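Local coordinates for type II restriction enzyme BsoBI (Geobacillus stearothermophilus, PDB 1DC1), which recognises the degenerate double-stranded DNA sequence 5'-CYCGRG-3' as a homodimer and cleaves it after the first cytosine, at residues 79-82 and 83-86; 71-74 and 75-78; 111-114 and 115-119; 85-88 and 89-92; 48-51 and 52-56. All coordinates share one frame; numbering follows the deposited sequence.

The five contacts are successive local turns in the helical part of BsoBI, where the chain leaves helix 21-53 (contact 5), ends helix 69-75 (contact 2), makes a short turn on the DNA (contact 1), starts helix 88-103 (contact 4) and enters the long helix 110-152 (contact 3). Contacts 1 and 2, with centres 10 Å apart, touch DG10 of chain B. Contact 4 shares Phe85 and Leu86 with contact 1. Contacts 3 and 5 are joined by a salt bridge of 2.8 Å between Lys50 NZ and Asp112 OD1; their nearest atoms stay about 9 Å and about 14 Å from the DNA. The second subunit packs on contacts 1 to 4 and meets contact 5 weakly.

Contact 1: 79-82 and 83-86; sequences SDKA and KKFL. With nucleotides of chain B.
Lys83 begins the segment 83-86 by donating its backbone N to Ser79 O at 2.9 Å, closing a single turn of weakly bonded helix. Its side chain runs alongside that of Asp80, pointing the same way, and NZ makes a long salt bridge of 3.6 Å to Asp80 OD1. A water that donates to Asp80 O and accepts from Lys83 NZ fastens the same ammonium to the backbone.

Lys84 curls back on itself. Bends at chi3 and chi4 (-46° and -68°) bring NZ onto Lys81 O at 2.8 Å, its chain slanting across that of Lys81. The turn gripped in this way is a helix N-terminus set against DNA. Ser79 is the N-cap, its OG accepting from Ala82 N while donating to OP2 of DA9 of chain B, and Asp80 N donates to OP1 of DG10 of chain B. Lys81, a DNA-contacting residue, reads the edges of these two purines: NZ lies 2.8 Å from DG10 O6 and 3.0 Å from DA9 N7. Since N7 is common to adenine and guanine, the latter bond is consistent with tolerance of either purine. Asp246 of the second subunit pairs with the same ammonium.

Phe85 N then donates to Ala82 O at 3.0 Å, from above the carbonyl plane, while that oxygen also lies at the ring edge, in its plane. The ring stacks on Phe28 of the second subunit. Leu86 ends a type I turn from Lys83, and its CG rests 3.8 Å from Ala82 O.

Contact 2: 71-74 and 75-78; sequences ALLY and ASGI. With nucleotides of chain B.
Ala75 N donates to Ala71 O at 2.8 Å, a nearly straight bond that belongs to the last regular turn of helix 69-75. The backbone bonds then weaken as the helix unwinds: Ser76 N is shared between Leu72 O and Leu73 O, both weakly. Gly77 N donates to Tyr74 O at 3.0 Å, approaching from above the carbonyl plane. With its positive phi (100°), Gly77 closes the helix in a Schellman motif; a side chain there would jam against the carbonyl oxygen of Ser76.

Among polar side chains, Ser76 OG is hydrogen-bonded to Ser94 OG of helix 88-103 and lies 2.8 Å from Leu73 O.

Apolar packing comes from Leu73, whose CG stands anti to the backbone N (chi1 178°) and swings CD1 across Ile78 to meet its CG1 at 3.6 Å. Ile78 packs in turn on Ala32 of the second subunit.

The Tyr74 ring carries Ile78 O over one face, 3.5 Å above its plane and toward the rim. OP1 of DG10 of chain B lies at the ring edge, in plane, and takes a short bond of 2.5 Å from Tyr74 OH. A phenylalanine in its place would probably fill the same room but leave that phosphate oxygen without its tyrosine donor. Because the hydroxyl meets a phosphate, this bond senses the DNA backbone and cannot by itself tell one base from another.

Contact 3: 111-114 and 115-119; sequences IDEL and IFRYL
Glu113 and Arg117 lie side by side, one turn apart on the long helix 110-152, and the regular i to i+4 backbone ladder of an alpha-helix runs beneath them. Ile115 N, Phe116 N and Tyr118 N donate to Ile111 O, Asp112 O and Leu114 O in turn. Between the charged pair, Arg117 N donates to Glu113 O at 3.0 Å.

Apolar contact within the turn is modest: Ile111 and Ile115 lie side by side, CG2 of the former 4.1 Å from CG1 of the latter. Both pack on Lys50 of helix 21-53, and Leu114 on helices 69-75 and 88-103, so this turn joins several helices of the chain.

A CH-pi contact links Asp112 to Phe116. Asp112 CB sits over one ring face, 4.1 Å from the centroid and 15° off the normal, and the carboxylate is stacked on the ring with the planes 24° apart. Lys50 takes Asp112 OD1 in a salt bridge.

A salt bridge also joins the charged side chains. Arg117 extends from CG to NE, whereas the Glu113 chain bends at chi2 (66°), which lets both point the same way. Arg47 of the second subunit holds Glu113 OE1, and Ser39 of that subunit meets Arg117 NH1. Arg117 NE donates to Glu113 OE2 at 2.8 Å on the anti side, and a water closes the pair by donating to Glu113 OE2 and accepting from Arg117 NH2, each at 2.7 Å.

Contact 4: 85-88 and 89-92; sequences FLTE and DDKK
A capping box between Thr87 and Asp90 starts helix 88-103. Thr87 is the N-cap: with chi1 at 67°, its OG1 sits between the backbone N and the carbonyl carbon and accepts from Asp90 N at 3.1 Å. The return bond runs from Thr87 N to Asp90 OD2, also 3.1 Å and nearly straight at 172°, although the carboxylate is met from above its plane. Asp90 OD1 is salt-bridged to Arg25 of the second subunit, so one carboxylate serves both the cap and the dimer. Replaced by an alanine, this residue would offer no carboxylate, which would probably leave Thr87 N without its acceptor and Arg25 of the second subunit without its charge mate.

Just before the cap, Leu86 lies across Asp90, with CB 3.7 Å from Asp90 CB, and comes within 3.9 Å of Lys91 CG through the same atom. Lys91 stretches out beyond CG toward the preceding loop, where a water donates to Leu86 O and accepts from Lys91 NZ at 2.9 Å. Lys91 N meanwhile donates to Thr87 O and Lys92 N to Glu88 O, the first i to i+4 bonds.

Glu88 and Lys92 run side by side, Glu88 OE2 to Lys92 NZ being a salt bridge of 3.3 Å; their spacing of four puts both on one exposed flank of the helix. Reciprocal bonds between two side chains and two backbone amides, as at Thr87 and Asp90, are the hallmark of the capping box at a helix N-terminus.

Contact 5: 48-51 and 52-56; sequences ALKV and AASVA
Ser54 turns its hydroxyl back onto Lys50 near the end of helix 21-53. Its OG stands beside the backbone N and anti to the carbonyl carbon (chi1 -76°), which places it 2.7 Å from Lys50 O as a donor. Ser54 N donates to the same oxygen at 2.8 Å, though with a bent angle of 137°. The two donors reach Lys50 O from opposite faces of its carbonyl plane, so one acceptor is gripped twice by one residue. The serine CB comes within 3.0 Å of that oxygen, a close approach consistent with the two bonds.

Lys50 itself leaves in another direction. It is extended throughout, with CG anti to the backbone N (chi1 -173°), and only its CG passes near the serine, 3.9 Å from OG. The long chain carries NZ to the start of helix 110-152, where Asp112 receives it.

Regular bonds precede the serine: Ala52 N donates to Ala48 O and Ala53 N to Leu49 O, while the small Ala53 CB rests 3.2 Å from Leu49 O. Beyond it, Val55 CG1 stands beside its own backbone N and lies 4.1 Å from Val51 O. Ala56 N then bonds to Ala53 O, closing a type I turn. A serine hydroxyl bonded to the carbonyl four residues back, in addition to the amide of the same residue, is a familiar feature of alpha-helices, here where the helix passes into a type I beta turn.

Contact 1: 79-82 and 83-86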
# COMPACT_ATOMS: atom_id res chain seq x y z
N SER D 79 7.69 3.12 -14.67
CA SER D 79 6.28 3.31 -14.38
C SER D 79 5.92 4.77 -14.65
O SER D 79 6.77 5.63 -14.65
CB SER D 79 6.00 2.97 -12.92
OG SER D 79 6.64 3.92 -12.08
N ASP D 80 4.65 5.07 -14.85
CA ASP D 80 4.31 6.47 -15.07
C ASP D 80 4.59 7.29 -13.82
O ASP D 80 4.90 8.50 -13.91
CB ASP D 80 2.87 6.60 -15.54
CG ASP D 80 2.70 6.20 -17.00
OD1 ASP D 80 3.72 6.09 -17.73
OD2 ASP D 80 1.54 6.01 -17.43
N LYS D 81 4.52 6.64 -12.65
CA LYS D 81 4.83 7.32 -11.39
C LYS D 81 6.34 7.71 -11.41
O LYS D 81 6.70 8.84 -11.10
CB LYS D 81 4.53 6.41 -10.18
CG LYS D 81 5.21 6.82 -8.90
CD LYS D 81 4.53 6.29 -7.64
CE LYS D 81 3.20 6.95 -7.32
NZ LYS D 81 2.58 6.35 -6.09
N ALA D 82 7.22 6.78 -11.80
CA ALA D 82 8.65 7.07 -11.84
C ALA D 82 9.03 8.09 -12.92
O ALA D 82 9.95 8.89 -12.73
CB ALA D 82 9.47 5.78 -12.06
N LYS D 83 8.32 8.04 -14.04
CA LYS D 83 8.63 8.88 -15.18
C LYS D 83 8.63 10.36 -14.82
O LYS D 83 9.44 11.13 -15.36
CB LYS D 83 7.68 8.47 -16.33
CG LYS D 83 6.93 9.54 -17.08
CD LYS D 83 6.56 9.01 -18.48
CE LYS D 83 5.29 9.62 -19.05
NZ LYS D 83 4.18 9.66 -18.06
N LYS D 84 7.80 10.74 -13.84
CA LYS D 84 7.71 12.13 -13.41
C LYS D 84 9.06 12.70 -12.94
O LYS D 84 9.30 13.90 -12.99
CB LYS D 84 6.77 12.28 -12.22
CG LYS D 84 5.35 11.88 -12.45
CD LYS D 84 4.48 12.36 -11.23
CE LYS D 84 5.12 12.06 -9.85
NZ LYS D 84 5.16 10.59 -9.53
N PHE D 85 9.92 11.84 -12.43
CA PHE D 85 11.21 12.23 -11.87
C PHE D 85 12.40 12.14 -12.82
O PHE D 85 13.53 12.50 -12.45
CB PHE D 85 11.54 11.33 -10.62
CG PHE D 85 10.53 11.46 -9.49
CD1 PHE D 85 9.35 10.66 -9.47
CD2 PHE D 85 10.67 12.45 -8.51
CE1 PHE D 85 8.35 10.86 -8.50
CE2 PHE D 85 9.67 12.66 -7.54
CZ PHE D 85 8.51 11.86 -7.54
N LEU D 86 12.18 11.66 -14.03
CA LEU D 86 13.27 11.50 -15.00
C LEU D 86 13.37 12.66 -16.01
O LEU D 86 12.36 13.23 -16.44
CB LEU D 86 13.11 10.18 -15.77
CG LEU D 86 13.03 8.84 -15.01
CD1 LEU D 86 13.39 7.67 -15.92
CD2 LEU D 86 13.97 8.84 -13.84
P DG B 10 1.82 3.43 -13.01
OP1 DG B 10 2.26 3.33 -14.43
OP2 DG B 10 2.26 4.57 -12.19
O5' DG B 10 0.24 3.22 -12.98
C5' DG B 10 -0.66 4.30 -12.95
C4' DG B 10 -1.92 3.88 -12.21
O4' DG B 10 -1.57 3.44 -10.89
C3' DG B 10 -2.86 5.06 -12.00
O3' DG B 10 -3.84 5.05 -13.01
C2' DG B 10 -3.49 4.82 -10.65
C1' DG B 10 -2.40 4.06 -9.91
N9 DG B 10 -1.56 4.91 -9.08
C8 DG B 10 -0.20 5.10 -9.22
N7 DG B 10 0.31 5.83 -8.26
C5 DG B 10 -0.78 6.16 -7.46
C6 DG B 10 -0.84 6.94 -6.24
O6 DG B 10 0.07 7.54 -5.66
N1 DG B 10 -2.15 6.99 -5.72
C2 DG B 10 -3.26 6.44 -6.34
N2 DG B 10 -4.46 6.65 -5.72
N3 DG B 10 -3.21 5.74 -7.49
C4 DG B 10 -1.94 5.63 -7.97
P DA B 9 6.22 2.11 -9.04
OP1 DA B 9 7.02 0.86 -8.97
OP2 DA B 9 6.91 3.38 -9.39
O5' DA B 9 4.92 1.95 -9.98
C5' DA B 9 4.44 0.64 -10.44
C4' DA B 9 2.93 0.63 -10.47
O4' DA B 9 2.37 0.36 -9.16
C3' DA B 9 2.24 1.91 -10.91
O3' DA B 9 2.32 2.07 -12.33
C2' DA B 9 0.83 1.74 -10.36
C1' DA B 9 1.09 0.99 -9.05
N9 DA B 9 1.15 1.90 -7.90
C8 DA B 9 2.23 2.66 -7.48
N7 DA B 9 1.97 3.40 -6.43
C5 DA B 9 0.64 3.12 -6.14
C6 DA B 9 -0.24 3.58 -5.13
N6 DA B 9 0.09 4.45 -4.18
N1 DA B 9 -1.49 3.10 -5.14
C2 DA B 9 -1.85 2.22 -6.08
N3 DA B 9 -1.14 1.71 -7.06
C4 DA B 9 0.12 2.20 -7.04
O HOH W 1 3.60 10.44 -15.20

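Contact 2: 71-74 and 75-78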
# COMPACT_ATOMS: atom_id res chain seq x y z
N ALA D 71 5.45 3.60 -24.98
CA ALA D 71 5.36 2.15 -24.72
C ALA D 71 6.79 1.61 -24.49
O ALA D 71 7.03 0.80 -23.59
CB ALA D 71 4.71 1.45 -25.91
N LEU D 72 7.76 2.05 -25.31
CA LEU D 72 9.15 1.63 -25.15
C LEU D 72 9.68 2.07 -23.77
O LEU D 72 10.36 1.28 -23.08
CB LEU D 72 10.09 2.23 -26.23
CG LEU D 72 9.99 1.86 -27.70
CD1 LEU D 72 11.22 2.51 -28.42
CD2 LEU D 72 10.00 0.36 -27.87
N LEU D 73 9.37 3.31 -23.37
CA LEU D 73 9.82 3.77 -22.06
C LEU D 73 9.18 2.90 -20.99
O LEU D 73 9.87 2.46 -20.06
CB LEU D 73 9.46 5.23 -21.80
CG LEU D 73 9.83 5.86 -20.43
CD1 LEU D 73 11.38 5.82 -20.18
CD2 LEU D 73 9.30 7.30 -20.38
N TYR D 74 7.88 2.60 -21.12
CA TYR D 74 7.25 1.77 -20.13
C TYR D 74 7.85 0.37 -20.06
O TYR D 74 8.14 -0.13 -18.97
CB TYR D 74 5.73 1.69 -20.38
CG TYR D 74 4.96 1.54 -19.06
CD1 TYR D 74 4.92 0.31 -18.38
CD2 TYR D 74 4.34 2.65 -18.46
CE1 TYR D 74 4.29 0.18 -17.10
CE2 TYR D 74 3.72 2.54 -17.21
CZ TYR D 74 3.71 1.28 -16.55
OH TYR D 74 3.17 1.16 -15.31
N ALA D 75 8.05 -0.25 -21.23
CA ALA D 75 8.64 -1.59 -21.32
C ALA D 75 10.07 -1.64 -20.78
O ALA D 75 10.54 -2.71 -20.40
CB ALA D 75 8.61 -2.10 -22.79
N SER D 76 10.75 -0.48 -20.74
CA SER D 76 12.11 -0.36 -20.25
C SER D 76 12.16 -0.35 -18.72
O SER D 76 13.23 -0.25 -18.14
CB SER D 76 12.81 0.88 -20.85
OG SER D 76 12.66 2.03 -20.04
N GLY D 77 11.01 -0.49 -18.07
CA GLY D 77 10.99 -0.56 -16.62
C GLY D 77 10.62 0.71 -15.89
O GLY D 77 10.82 0.77 -14.67
N ILE D 78 10.09 1.69 -16.63
CA ILE D 78 9.70 2.97 -16.06
C ILE D 78 8.16 3.17 -15.91
O ILE D 78 7.45 3.37 -16.90
CB ILE D 78 10.32 4.14 -16.91
CG1 ILE D 78 11.83 3.92 -17.11
CG2 ILE D 78 10.00 5.50 -16.22
CD1 ILE D 78 12.64 3.82 -15.83
P DG B 10 1.82 3.43 -13.01
OP1 DG B 10 2.26 3.33 -14.43
OP2 DG B 10 2.26 4.57 -12.19
O5' DG B 10 0.24 3.22 -12.98
C5' DG B 10 -0.66 4.30 -12.95
C4' DG B 10 -1.92 3.88 -12.21
O4' DG B 10 -1.57 3.44 -10.89
C3' DG B 10 -2.86 5.06 -12.00
O3' DG B 10 -3.84 5.05 -13.01
C2' DG B 10 -3.49 4.82 -10.65
C1' DG B 10 -2.40 4.06 -9.91
N9 DG B 10 -1.56 4.91 -9.08
C8 DG B 10 -0.20 5.10 -9.22
N7 DG B 10 0.31 5.83 -8.26
C5 DG B 10 -0.78 6.16 -7.46
C6 DG B 10 -0.84 6.94 -6.24
O6 DG B 10 0.07 7.54 -5.66
N1 DG B 10 -2.15 6.99 -5.72
C2 DG B 10 -3.26 6.44 -6.34
N2 DG B 10 -4.46 6.65 -5.72
N3 DG B 10 -3.21 5.74 -7.49
C4 DG B 10 -1.94 5.63 -7.97

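Contact 3: 111-114 and 115-119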
# COMPACT_ATOMS: atom_id res chain seq x y z
N ILE D 111 10.63 -8.69 -30.99
CA ILE D 111 9.30 -8.05 -30.90
C ILE D 111 8.56 -8.63 -29.70
O ILE D 111 8.09 -7.88 -28.86
CB ILE D 111 8.42 -8.23 -32.21
CG1 ILE D 111 9.04 -7.48 -33.41
CG2 ILE D 111 6.98 -7.71 -31.94
CD1 ILE D 111 9.24 -5.96 -33.19
N ASP D 112 8.49 -9.95 -29.58
CA ASP D 112 7.79 -10.48 -28.42
C ASP D 112 8.54 -10.13 -27.14
O ASP D 112 7.91 -9.97 -26.12
CB ASP D 112 7.57 -11.98 -28.52
CG ASP D 112 6.33 -12.36 -29.34
OD1 ASP D 112 5.54 -11.50 -29.79
OD2 ASP D 112 6.17 -13.56 -29.53
N GLU D 113 9.87 -10.03 -27.18
CA GLU D 113 10.62 -9.62 -25.99
C GLU D 113 10.02 -8.25 -25.53
O GLU D 113 9.74 -8.04 -24.35
CB GLU D 113 12.13 -9.45 -26.29
CG GLU D 113 12.97 -9.10 -25.04
CD GLU D 113 13.03 -10.23 -23.99
OE1 GLU D 113 12.78 -11.40 -24.37
OE2 GLU D 113 13.33 -9.98 -22.79
N LEU D 114 9.83 -7.34 -26.47
CA LEU D 114 9.28 -6.02 -26.17
C LEU D 114 7.86 -6.09 -25.62
O LEU D 114 7.53 -5.47 -24.60
CB LEU D 114 9.25 -5.18 -27.45
CG LEU D 114 8.57 -3.80 -27.36
CD1 LEU D 114 9.11 -2.97 -26.17
CD2 LEU D 114 8.82 -3.08 -28.70
N ILE D 115 7.00 -6.84 -26.34
CA ILE D 115 5.58 -6.99 -25.94
C ILE D 115 5.44 -7.64 -24.55
O ILE D 115 4.62 -7.21 -23.76
CB ILE D 115 4.71 -7.82 -27.00
CG1 ILE D 115 4.85 -7.25 -28.44
CG2 ILE D 115 3.27 -7.78 -26.58
CD1 ILE D 115 4.74 -5.75 -28.58
N PHE D 116 6.22 -8.69 -24.29
CA PHE D 116 6.22 -9.40 -23.01
C PHE D 116 6.66 -8.42 -21.89
O PHE D 116 6.05 -8.42 -20.82
CB PHE D 116 7.21 -10.59 -23.05
CG PHE D 116 6.75 -11.76 -23.89
CD1 PHE D 116 5.48 -11.78 -24.51
CD2 PHE D 116 7.59 -12.85 -24.08
CE1 PHE D 116 5.06 -12.88 -25.30
CE2 PHE D 116 7.18 -13.95 -24.87
CZ PHE D 116 5.93 -13.97 -25.48
N ARG D 117 7.70 -7.61 -22.14
CA ARG D 117 8.15 -6.66 -21.12
C ARG D 117 7.15 -5.55 -20.92
O ARG D 117 6.90 -5.13 -19.79
CB ARG D 117 9.52 -6.13 -21.44
CG ARG D 117 10.54 -7.18 -21.03
CD ARG D 117 12.04 -6.99 -21.49
NE ARG D 117 12.80 -8.09 -20.86
CZ ARG D 117 13.23 -8.08 -19.60
NH1 ARG D 117 13.01 -7.03 -18.81
NH2 ARG D 117 13.81 -9.16 -19.11
N TYR D 118 6.57 -5.09 -22.02
CA TYR D 118 5.57 -4.04 -21.94
C TYR D 118 4.37 -4.52 -21.04
O TYR D 118 3.90 -3.77 -20.18
CB TYR D 118 5.15 -3.68 -23.37
CG TYR D 118 3.94 -2.83 -23.41
CD1 TYR D 118 4.04 -1.46 -23.21
CD2 TYR D 118 2.67 -3.40 -23.63
CE1 TYR D 118 2.89 -0.66 -23.23
CE2 TYR D 118 1.54 -2.62 -23.66
CZ TYR D 118 1.64 -1.27 -23.46
OH TYR D 118 0.51 -0.51 -23.57
N LEU D 119 3.92 -5.77 -21.21
CA LEU D 119 2.81 -6.34 -20.43
C LEU D 119 3.19 -6.61 -18.97
O LEU D 119 2.44 -6.33 -18.04
CB LEU D 119 2.30 -7.66 -21.08
CG LEU D 119 1.42 -7.52 -22.34
CD1 LEU D 119 1.41 -8.84 -23.16
CD2 LEU D 119 -0.01 -7.10 -21.91
O HOH W 2 14.07 -11.37 -20.64

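Contact 4: 85-88 and 89-92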
# COMPACT_ATOMS: atom_id res chain seq x y z
N PHE D 85 9.92 11.84 -12.43
CA PHE D 85 11.21 12.23 -11.87
C PHE D 85 12.40 12.14 -12.82
O PHE D 85 13.53 12.50 -12.45
CB PHE D 85 11.54 11.33 -10.62
CG PHE D 85 10.53 11.46 -9.49
CD1 PHE D 85 9.35 10.66 -9.47
CD2 PHE D 85 10.67 12.45 -8.51
CE1 PHE D 85 8.35 10.86 -8.50
CE2 PHE D 85 9.67 12.66 -7.54
CZ PHE D 85 8.51 11.86 -7.54
N LEU D 86 12.18 11.66 -14.03
CA LEU D 86 13.27 11.50 -15.00
C LEU D 86 13.37 12.66 -16.01
O LEU D 86 12.36 13.23 -16.44
CB LEU D 86 13.11 10.18 -15.77
CG LEU D 86 13.03 8.84 -15.01
CD1 LEU D 86 13.39 7.67 -15.92
CD2 LEU D 86 13.97 8.84 -13.84
N THR D 87 14.62 12.99 -16.37
CA THR D 87 14.89 14.01 -17.39
C THR D 87 14.73 13.31 -18.76
O THR D 87 14.68 12.07 -18.83
CB THR D 87 16.37 14.50 -17.29
OG1 THR D 87 17.26 13.44 -17.64
CG2 THR D 87 16.71 14.91 -15.87
N GLU D 88 14.67 14.07 -19.85
CA GLU D 88 14.55 13.45 -21.17
C GLU D 88 15.69 12.44 -21.40
O GLU D 88 15.48 11.36 -21.96
CB GLU D 88 14.60 14.53 -22.27
CG GLU D 88 14.45 13.92 -23.66
CD GLU D 88 14.37 14.96 -24.77
OE1 GLU D 88 14.02 16.13 -24.55
OE2 GLU D 88 14.67 14.57 -25.90
N ASP D 89 16.89 12.81 -20.95
CA ASP D 89 18.10 12.00 -21.08
C ASP D 89 17.96 10.67 -20.36
O ASP D 89 18.39 9.62 -20.85
CB ASP D 89 19.35 12.68 -20.44
CG ASP D 89 19.80 13.97 -21.17
OD1 ASP D 89 19.48 14.18 -22.39
OD2 ASP D 89 20.50 14.78 -20.48
N ASP D 90 17.41 10.73 -19.15
CA ASP D 90 17.24 9.53 -18.35
C ASP D 90 16.31 8.60 -19.10
O ASP D 90 16.56 7.40 -19.18
CB ASP D 90 16.60 9.86 -17.01
CG ASP D 90 17.50 10.65 -16.08
OD1 ASP D 90 18.74 10.58 -16.17
OD2 ASP D 90 16.91 11.33 -15.22
N LYS D 91 15.24 9.17 -19.65
CA LYS D 91 14.26 8.40 -20.40
C LYS D 91 14.88 7.72 -21.64
O LYS D 91 14.70 6.52 -21.86
CB LYS D 91 13.11 9.32 -20.80
CG LYS D 91 12.42 9.99 -19.64
CD LYS D 91 11.19 10.73 -20.13
CE LYS D 91 10.56 11.47 -19.02
NZ LYS D 91 9.71 12.54 -19.57
N LYS D 92 15.62 8.49 -22.43
CA LYS D 92 16.27 7.96 -23.62
C LYS D 92 17.27 6.88 -23.21
O LYS D 92 17.37 5.84 -23.84
CB LYS D 92 16.92 9.09 -24.39
CG LYS D 92 15.82 9.99 -24.95
CD LYS D 92 16.18 10.62 -26.25
CE LYS D 92 15.10 11.58 -26.67
NZ LYS D 92 15.50 12.18 -27.95
O HOH W 3 9.47 13.66 -16.93

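Contact 5: 48-51 and 52-56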
# COMPACT_ATOMS: atom_id res chain seq x y z
N ALA D 48 -1.92 -4.01 -30.25
CA ALA D 48 -1.72 -2.87 -31.11
C ALA D 48 -0.26 -2.49 -31.16
O ALA D 48 0.26 -2.13 -32.24
CB ALA D 48 -2.55 -1.72 -30.64
N LEU D 49 0.43 -2.57 -30.02
CA LEU D 49 1.86 -2.24 -29.96
C LEU D 49 2.63 -3.21 -30.85
O LEU D 49 3.53 -2.80 -31.55
CB LEU D 49 2.45 -2.32 -28.53
CG LEU D 49 3.99 -2.13 -28.31
CD1 LEU D 49 4.50 -0.70 -28.69
CD2 LEU D 49 4.32 -2.44 -26.84
N LYS D 50 2.29 -4.48 -30.82
CA LYS D 50 3.01 -5.42 -31.65
C LYS D 50 2.84 -5.08 -33.16
O LYS D 50 3.80 -5.19 -33.94
CB LYS D 50 2.54 -6.85 -31.39
CG LYS D 50 3.37 -7.91 -32.11
CD LYS D 50 2.89 -9.27 -31.77
CE LYS D 50 3.69 -10.36 -32.48
NZ LYS D 50 3.56 -11.65 -31.74
N VAL D 51 1.63 -4.70 -33.56
CA VAL D 51 1.38 -4.36 -34.95
C VAL D 51 2.26 -3.17 -35.31
O VAL D 51 2.93 -3.18 -36.34
CB VAL D 51 -0.11 -3.99 -35.17
CG1 VAL D 51 -0.25 -3.26 -36.51
CG2 VAL D 51 -0.99 -5.25 -35.10
N ALA D 52 2.30 -2.16 -34.46
CA ALA D 52 3.10 -0.96 -34.72
C ALA D 52 4.59 -1.21 -34.69
O ALA D 52 5.33 -0.76 -35.55
CB ALA D 52 2.77 0.10 -33.69
N ALA D 53 5.04 -1.96 -33.70
CA ALA D 53 6.44 -2.24 -33.55
C ALA D 53 6.97 -3.17 -34.59
O ALA D 53 8.18 -3.14 -34.89
CB ALA D 53 6.70 -2.82 -32.19
N SER D 54 6.10 -4.02 -35.14
CA SER D 54 6.55 -5.01 -36.10
C SER D 54 7.13 -4.46 -37.40
O SER D 54 7.80 -5.22 -38.14
CB SER D 54 5.44 -6.00 -36.36
OG SER D 54 5.34 -6.90 -35.27
N VAL D 55 6.92 -3.17 -37.70
CA VAL D 55 7.53 -2.61 -38.90
C VAL D 55 9.07 -2.42 -38.70
O VAL D 55 9.78 -2.32 -39.69
CB VAL D 55 6.84 -1.32 -39.38
CG1 VAL D 55 5.33 -1.46 -39.24
CG2 VAL D 55 7.35 -0.15 -38.63
N ALA D 56 9.57 -2.41 -37.45
CA ALA D 56 11.00 -2.29 -37.18
C ALA D 56 11.60 -3.64 -37.51
O ALA D 56 11.09 -4.68 -37.09
CB ALA D 56 11.24 -1.95 -35.74